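PDB 2XFV: regulatory protein SWI6 from Saccharomyces cerevisiae, which acts in cell-cycle-dependent transcription as the shared subunit of the factors SBF, with SWI4, and MBF, with MBP1, represented here by its amino-terminal domain. Local coordinates for residues Gln38-Thr43 with Leu90-Leu95; Ile15-Thr20 with Gly97-Ala102. One frame throughout, in Å; residues are numbered along the deposited sequence.

Contact 1: residues Gln38-Thr43 with Leu90-Leu95; sequences QQYHDT and LNMLNL
A Met-aromatic and CH-pi contact joins helix 34-43 to the C-terminal end of helix 83-92, with the ring of Tyr-40 received by Met-92 and Leu-93. The ring leaves helix 34-43 with CG opposite the backbone N of Tyr-40 (chi1 -178°), which carries it across to residues 90-95. Leu-93 CD2 lies over one face, nearer the rim than the middle, and is 3.6 Å from Tyr-40 CG; the branched leucine can lay one methyl on the ring while its residue remains buried. Met-92 approaches the same ring obliquely. Its chain runs extended as far as the sulfur and then bends (chi3 73°), which brings CE to 3.8 Å from Tyr-40 CE2, with SD 4.0 Å from that same CE2. An unbranched, flexible thioether can bend to lie against an aromatic ring, as it does here. The phenol end is polar, as befits a partly exposed site: a water donates to Met-92 O at 2.9 Å and lies 3.3 Å from Tyr-40 OH, bridging the hydroxyl to the backbone. Tyr-67 of helix 57-67 and Ile-46 also touch Tyr-40. Two residues after Met-92 the chain turns at Asn-94, whose positive phi (55°) suits an asparagine, and the bond from Leu-95 N to Leu-90 O, 2.8 Å long, belongs to the Schellman motif that ends the helix.

Contact 2: residues Ile15-Thr20 with Gly97-Ala102; sequences IPLTLT and GLFQDA
Leu-17 and Leu-19 of strand 15-22 both pack against Phe-99, an aromatic residue of the loop between helix 83-92 and strand 103-105. Along the strand, Ile-15 comes first, its side chain on Ile-36 of helix 34-43, and Pro-16 points away from the loop. Leu-17 then turns toward it, with CG opposite its backbone N (chi1 180°), which lets CD2 rest 3.7 Å from Phe-99 CE2, the two side chains crossing at about a right angle. Its carbonyl meets the ring too, Leu-17 O lying in the ring plane at the edge, 3.4 Å from Phe-99 CZ, where the weakly positive rim hydrogen suits an oxygen. Thr-18 points away, in keeping with the alternation of a strand, and a beta-branched residue suits the extended backbone. Leu-19 faces the loop again, placing CD1 3.5 Å from Phe-99 CD1 and CG 3.7 Å from Phe-99 CE1, an oblique approach. Phe-99 is thus buried against two leucines two residues apart, and an alanine here would probably open a gap beside both and leave their methyl groups without their aromatic partner. A type I turn folds the loop, Gly-97 O accepting from Gln-100 N at 3.1 Å and Gln-100 NE2 at 2.8 Å. Strand 2-9 pairs antiparallel with strand 15-22 and touches Phe-99 through Arg-7, while Leu-90 of helix 83-92 packs on both Leu-17 and Phe-99.

Contacts 1 and 2 have centres about 14 Å apart and meet through one apolar core. Leu-90 and Leu-95, which belong to the 90-95 segment yet do not touch Tyr-40, complete the join: Leu-95 CD1 is 3.7 Å from Leu-17 CD2, and Leu-90 CD2 is 3.9 Å from that same methyl and 4.1 Å from Phe-99 CD2. The end of helix 83-92 therefore presents one side to helix 34-43 and another to strand 15-22. Because 97-102 follows 90-95 almost directly, a short piece of chain serves both contacts. A glycerol, probably from the crystallisation liquor, lies about 4 Å from the Met-92 side chain; a calcium ion, about 12 Å from that of Leu-17, is too far to take part in contact 2.

Contact 1: residues Gln38-Thr43 with Leu90-Leu95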
loop_
_atom_site.group_PDB
_atom_site.type_symbol
_atom_site.label_atom_id
_atom_site.label_comp_id
_atom_site.label_asym_id
_atom_site.label_seq_id
_atom_site.Cartn_x
_atom_site.Cartn_y
_atom_site.Cartn_z
ATOM N N GLN A 38 2.463 -6.163 -17.727
ATOM C CA GLN A 38 2.966 -7.208 -18.621
ATOM C C GLN A 38 4.428 -7.561 -18.313
ATOM O O GLN A 38 4.808 -8.746 -18.271
ATOM C CB GLN A 38 2.810 -6.776 -20.093
ATOM C CG GLN A 38 3.291 -7.818 -21.117
ATOM C CD GLN A 38 2.436 -9.077 -21.131
ATOM O OE1 GLN A 38 2.936 -10.188 -20.923
ATOM N NE2 GLN A 38 1.142 -8.912 -21.369
ATOM N N GLN A 39 5.257 -6.542 -18.095
ATOM C CA GLN A 39 6.660 -6.787 -17.769
ATOM C C GLN A 39 6.795 -7.509 -16.427
ATOM O O GLN A 39 7.592 -8.437 -16.284
ATOM C CB GLN A 39 7.464 -5.478 -17.763
ATOM C CG GLN A 39 8.966 -5.691 -17.627
ATOM C CD GLN A 39 9.550 -6.449 -18.806
ATOM O OE1 GLN A 39 9.406 -6.035 -19.954
ATOM N NE2 GLN A 39 10.213 -7.566 -18.525
ATOM N N TYR A 40 6.018 -7.076 -15.444
ATOM C CA TYR A 40 6.008 -7.738 -14.143
ATOM C C TYR A 40 5.667 -9.217 -14.304
ATOM O O TYR A 40 6.347 -10.093 -13.744
ATOM C CB TYR A 40 4.997 -7.067 -13.222
ATOM C CG TYR A 40 4.941 -7.661 -11.836
ATOM C CD1 TYR A 40 5.977 -7.452 -10.930
ATOM C CD2 TYR A 40 3.853 -8.424 -11.428
ATOM C CE1 TYR A 40 5.924 -7.986 -9.652
ATOM C CE2 TYR A 40 3.797 -8.967 -10.148
ATOM C CZ TYR A 40 4.837 -8.739 -9.267
ATOM O OH TYR A 40 4.797 -9.270 -7.996
ATOM N N HIS A 41 4.621 -9.500 -15.076
ATOM C CA HIS A 41 4.256 -10.884 -15.371
ATOM C C HIS A 41 5.408 -11.661 -16.016
ATOM O O HIS A 41 5.683 -12.809 -15.646
ATOM C CB HIS A 41 3.020 -10.937 -16.275
ATOM C CG HIS A 41 2.572 -12.328 -16.600
ATOM N ND1 HIS A 41 3.073 -13.042 -17.667
ATOM C CD2 HIS A 41 1.685 -13.145 -15.985
ATOM C CE1 HIS A 41 2.508 -14.237 -17.698
ATOM N NE2 HIS A 41 1.660 -14.323 -16.689
ATOM N N ASP A 42 6.082 -11.046 -16.984
ATOM C CA ASP A 42 7.113 -11.765 -17.754
ATOM C C ASP A 42 8.441 -12.040 -17.031
ATOM O O ASP A 42 8.981 -13.151 -17.127
ATOM C CB ASP A 42 7.380 -11.066 -19.090
ATOM C CG ASP A 42 6.176 -11.113 -20.022
ATOM O OD1 ASP A 42 5.257 -11.927 -19.777
ATOM O OD2 ASP A 42 6.147 -10.332 -20.996
ATOM N N THR A 43 8.976 -11.045 -16.327
ATOM C CA THR A 43 10.292 -11.190 -15.687
ATOM C C THR A 43 10.296 -10.817 -14.209
ATOM O O THR A 43 11.278 -11.062 -13.507
ATOM C CB THR A 43 11.364 -10.312 -16.364
ATOM O OG1 THR A 43 11.030 -8.929 -16.176
ATOM C CG2 THR A 43 11.463 -10.618 -17.851
ATOM N N LEU A 90 -0.689 -1.114 -7.017
ATOM C CA LEU A 90 0.480 -0.339 -6.605
ATOM C C LEU A 90 1.274 -1.079 -5.532
ATOM O O LEU A 90 2.512 -1.105 -5.558
ATOM C CB LEU A 90 0.067 1.041 -6.091
ATOM C CG LEU A 90 -0.528 1.998 -7.116
ATOM C CD1 LEU A 90 -1.041 3.244 -6.391
ATOM C CD2 LEU A 90 0.533 2.361 -8.172
ATOM N N ASN A 91 0.564 -1.681 -4.584
ATOM C CA ASN A 91 1.228 -2.480 -3.548
ATOM C C ASN A 91 1.983 -3.678 -4.139
ATOM O O ASN A 91 3.154 -3.929 -3.791
ATOM C CB ASN A 91 0.210 -2.950 -2.496
ATOM C CG ASN A 91 0.870 -3.673 -1.316
ATOM O OD1 ASN A 91 1.801 -3.153 -0.691
ATOM N ND2 ASN A 91 0.380 -4.870 -1.003
ATOM N N MET A 92 1.309 -4.425 -5.014
ATOM C CA MET A 92 1.907 -5.603 -5.656
ATOM C C MET A 92 3.193 -5.250 -6.425
ATOM O O MET A 92 4.175 -6.002 -6.399
ATOM C CB MET A 92 0.908 -6.261 -6.623
ATOM C CG MET A 92 1.421 -7.571 -7.236
ATOM S SD MET A 92 0.289 -8.293 -8.444
ATOM C CE MET A 92 0.497 -7.179 -9.832
ATOM N N LEU A 93 3.164 -4.116 -7.116
ATOM C CA LEU A 93 4.289 -3.644 -7.930
ATOM C C LEU A 93 5.336 -2.854 -7.132
ATOM O O LEU A 93 6.333 -2.385 -7.696
ATOM C CB LEU A 93 3.768 -2.777 -9.082
ATOM C CG LEU A 93 2.780 -3.433 -10.053
ATOM C CD1 LEU A 93 2.142 -2.389 -10.987
ATOM C CD2 LEU A 93 3.446 -4.547 -10.852
ATOM N N ASN A 94 5.107 -2.717 -5.827
ATOM C CA ASN A 94 5.960 -1.925 -4.945
ATOM C C ASN A 94 6.128 -0.486 -5.444
ATOM O O ASN A 94 7.227 0.083 -5.430
ATOM C CB ASN A 94 7.309 -2.621 -4.696
ATOM C CG ASN A 94 7.161 -3.919 -3.898
ATOM O OD1 ASN A 94 7.765 -4.939 -4.232
ATOM N ND2 ASN A 94 6.344 -3.882 -2.848
ATOM N N LEU A 95 5.011 0.101 -5.869
ATOM C CA LEU A 95 4.977 1.484 -6.351
ATOM C C LEU A 95 4.108 2.385 -5.472
ATOM O O LEU A 95 3.878 3.555 -5.806
ATOM C CB LEU A 95 4.461 1.541 -7.798
ATOM C CG LEU A 95 5.373 0.943 -8.871
ATOM C CD1 LEU A 95 4.733 1.064 -10.247
ATOM C CD2 LEU A 95 6.750 1.622 -8.854
HETATM O O HOH W 1 4.468 -8.437 -4.821
#

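Contact 2: residues Ile15-Thr20 with Gly97-Ala102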
loop_
_atom_site.group_PDB
_atom_site.type_symbol
_atom_site.label_atom_id
_atom_site.label_comp_id
_atom_site.label_asym_id
_atom_site.label_seq_id
_atom_site.Cartn_x
_atom_site.Cartn_y
_atom_site.Cartn_z
ATOM N N ILE A 15 10.188 5.328 -17.967
ATOM C CA ILE A 15 8.936 4.576 -17.867
ATOM C C ILE A 15 7.908 5.323 -17.033
ATOM O O ILE A 15 8.078 5.474 -15.824
ATOM C CB ILE A 15 9.149 3.194 -17.209
ATOM C CG1 ILE A 15 10.260 2.416 -17.907
ATOM C CG2 ILE A 15 7.853 2.394 -17.228
ATOM C CD1 ILE A 15 10.883 1.353 -17.017
ATOM N N PRO A 16 6.825 5.791 -17.670
ATOM C CA PRO A 16 5.795 6.514 -16.919
ATOM C C PRO A 16 4.713 5.605 -16.347
ATOM O O PRO A 16 4.296 4.635 -16.983
ATOM C CB PRO A 16 5.170 7.406 -17.994
ATOM C CG PRO A 16 5.253 6.564 -19.238
ATOM C CD PRO A 16 6.535 5.756 -19.117
ATOM N N LEU A 17 4.251 5.924 -15.145
ATOM C CA LEU A 17 2.984 5.378 -14.674
ATOM C C LEU A 17 2.061 6.553 -14.385
ATOM O O LEU A 17 2.370 7.390 -13.534
ATOM C CB LEU A 17 3.140 4.471 -13.441
ATOM C CG LEU A 17 1.780 3.918 -12.962
ATOM C CD1 LEU A 17 0.999 3.223 -14.116
ATOM C CD2 LEU A 17 1.935 2.977 -11.758
ATOM N N THR A 18 0.949 6.625 -15.117
ATOM C CA THR A 18 -0.045 7.686 -14.931
ATOM C C THR A 18 -1.296 7.152 -14.227
ATOM O O THR A 18 -1.915 6.183 -14.685
ATOM C CB THR A 18 -0.462 8.310 -16.282
ATOM O OG1 THR A 18 0.692 8.848 -16.937
ATOM C CG2 THR A 18 -1.487 9.435 -16.082
ATOM N N LEU A 19 -1.658 7.771 -13.105
ATOM C CA LEU A 19 -2.954 7.507 -12.479
ATOM C C LEU A 19 -3.947 8.570 -12.948
ATOM O O LEU A 19 -3.777 9.758 -12.683
ATOM C CB LEU A 19 -2.851 7.511 -10.951
ATOM C CG LEU A 19 -1.812 6.549 -10.368
ATOM C CD1 LEU A 19 -1.838 6.572 -8.827
ATOM C CD2 LEU A 19 -2.035 5.122 -10.887
ATOM N N THR A 20 -4.971 8.129 -13.666
ATOM C CA THR A 20 -6.025 9.000 -14.176
ATOM C C THR A 20 -7.329 8.604 -13.496
ATOM O O THR A 20 -7.815 7.487 -13.695
ATOM C CB THR A 20 -6.165 8.853 -15.716
ATOM O OG1 THR A 20 -4.928 9.215 -16.353
ATOM C CG2 THR A 20 -7.295 9.755 -16.266
ATOM N N GLY A 97 4.818 3.528 -2.502
ATOM C CA GLY A 97 5.729 4.535 -1.980
ATOM C C GLY A 97 5.941 5.663 -2.976
ATOM O O GLY A 97 5.933 6.840 -2.615
ATOM N N LEU A 98 6.120 5.305 -4.241
ATOM C CA LEU A 98 6.363 6.296 -5.284
ATOM C C LEU A 98 5.205 7.297 -5.401
ATOM O O LEU A 98 5.430 8.470 -5.698
ATOM C CB LEU A 98 6.640 5.611 -6.630
ATOM C CG LEU A 98 7.014 6.502 -7.820
ATOM C CD1 LEU A 98 8.328 7.225 -7.567
ATOM C CD2 LEU A 98 7.087 5.686 -9.100
ATOM N N PHE A 99 3.983 6.829 -5.162
ATOM C CA PHE A 99 2.785 7.667 -5.248
ATOM C C PHE A 99 2.216 8.092 -3.888
ATOM O O PHE A 99 1.065 8.521 -3.809
ATOM C CB PHE A 99 1.685 6.946 -6.034
ATOM C CG PHE A 99 1.954 6.842 -7.515
ATOM C CD1 PHE A 99 1.441 7.785 -8.396
ATOM C CD2 PHE A 99 2.705 5.791 -8.028
ATOM C CE1 PHE A 99 1.688 7.695 -9.760
ATOM C CE2 PHE A 99 2.955 5.691 -9.392
ATOM C CZ PHE A 99 2.445 6.644 -10.259
ATOM N N GLN A 100 3.015 7.993 -2.827
ATOM C CA GLN A 100 2.514 8.245 -1.469
ATOM C C GLN A 100 1.814 9.601 -1.270
ATOM O O GLN A 100 0.816 9.685 -0.554
ATOM C CB GLN A 100 3.620 8.036 -0.417
ATOM C CG GLN A 100 4.788 9.036 -0.466
ATOM C CD GLN A 100 6.010 8.589 0.355
ATOM O OE1 GLN A 100 6.096 8.846 1.559
ATOM N NE2 GLN A 100 6.965 7.932 -0.305
ATOM N N ASP A 101 2.319 10.653 -1.909
ATOM C CA ASP A 101 1.752 11.983 -1.707
ATOM C C ASP A 101 0.408 12.169 -2.413
ATOM O O ASP A 101 -0.262 13.182 -2.214
ATOM C CB ASP A 101 2.733 13.075 -2.140
ATOM C CG ASP A 101 2.974 13.083 -3.635
ATOM O OD1 ASP A 101 2.790 12.027 -4.271
ATOM O OD2 ASP A 101 3.352 14.143 -4.176
ATOM N N ALA A 102 0.013 11.190 -3.229
ATOM C CA ALA A 102 -1.261 11.246 -3.943
ATOM C C ALA A 102 -2.392 10.539 -3.196
ATOM O O ALA A 102 -3.530 10.505 -3.671
ATOM C CB ALA A 102 -1.113 10.667 -5.357
#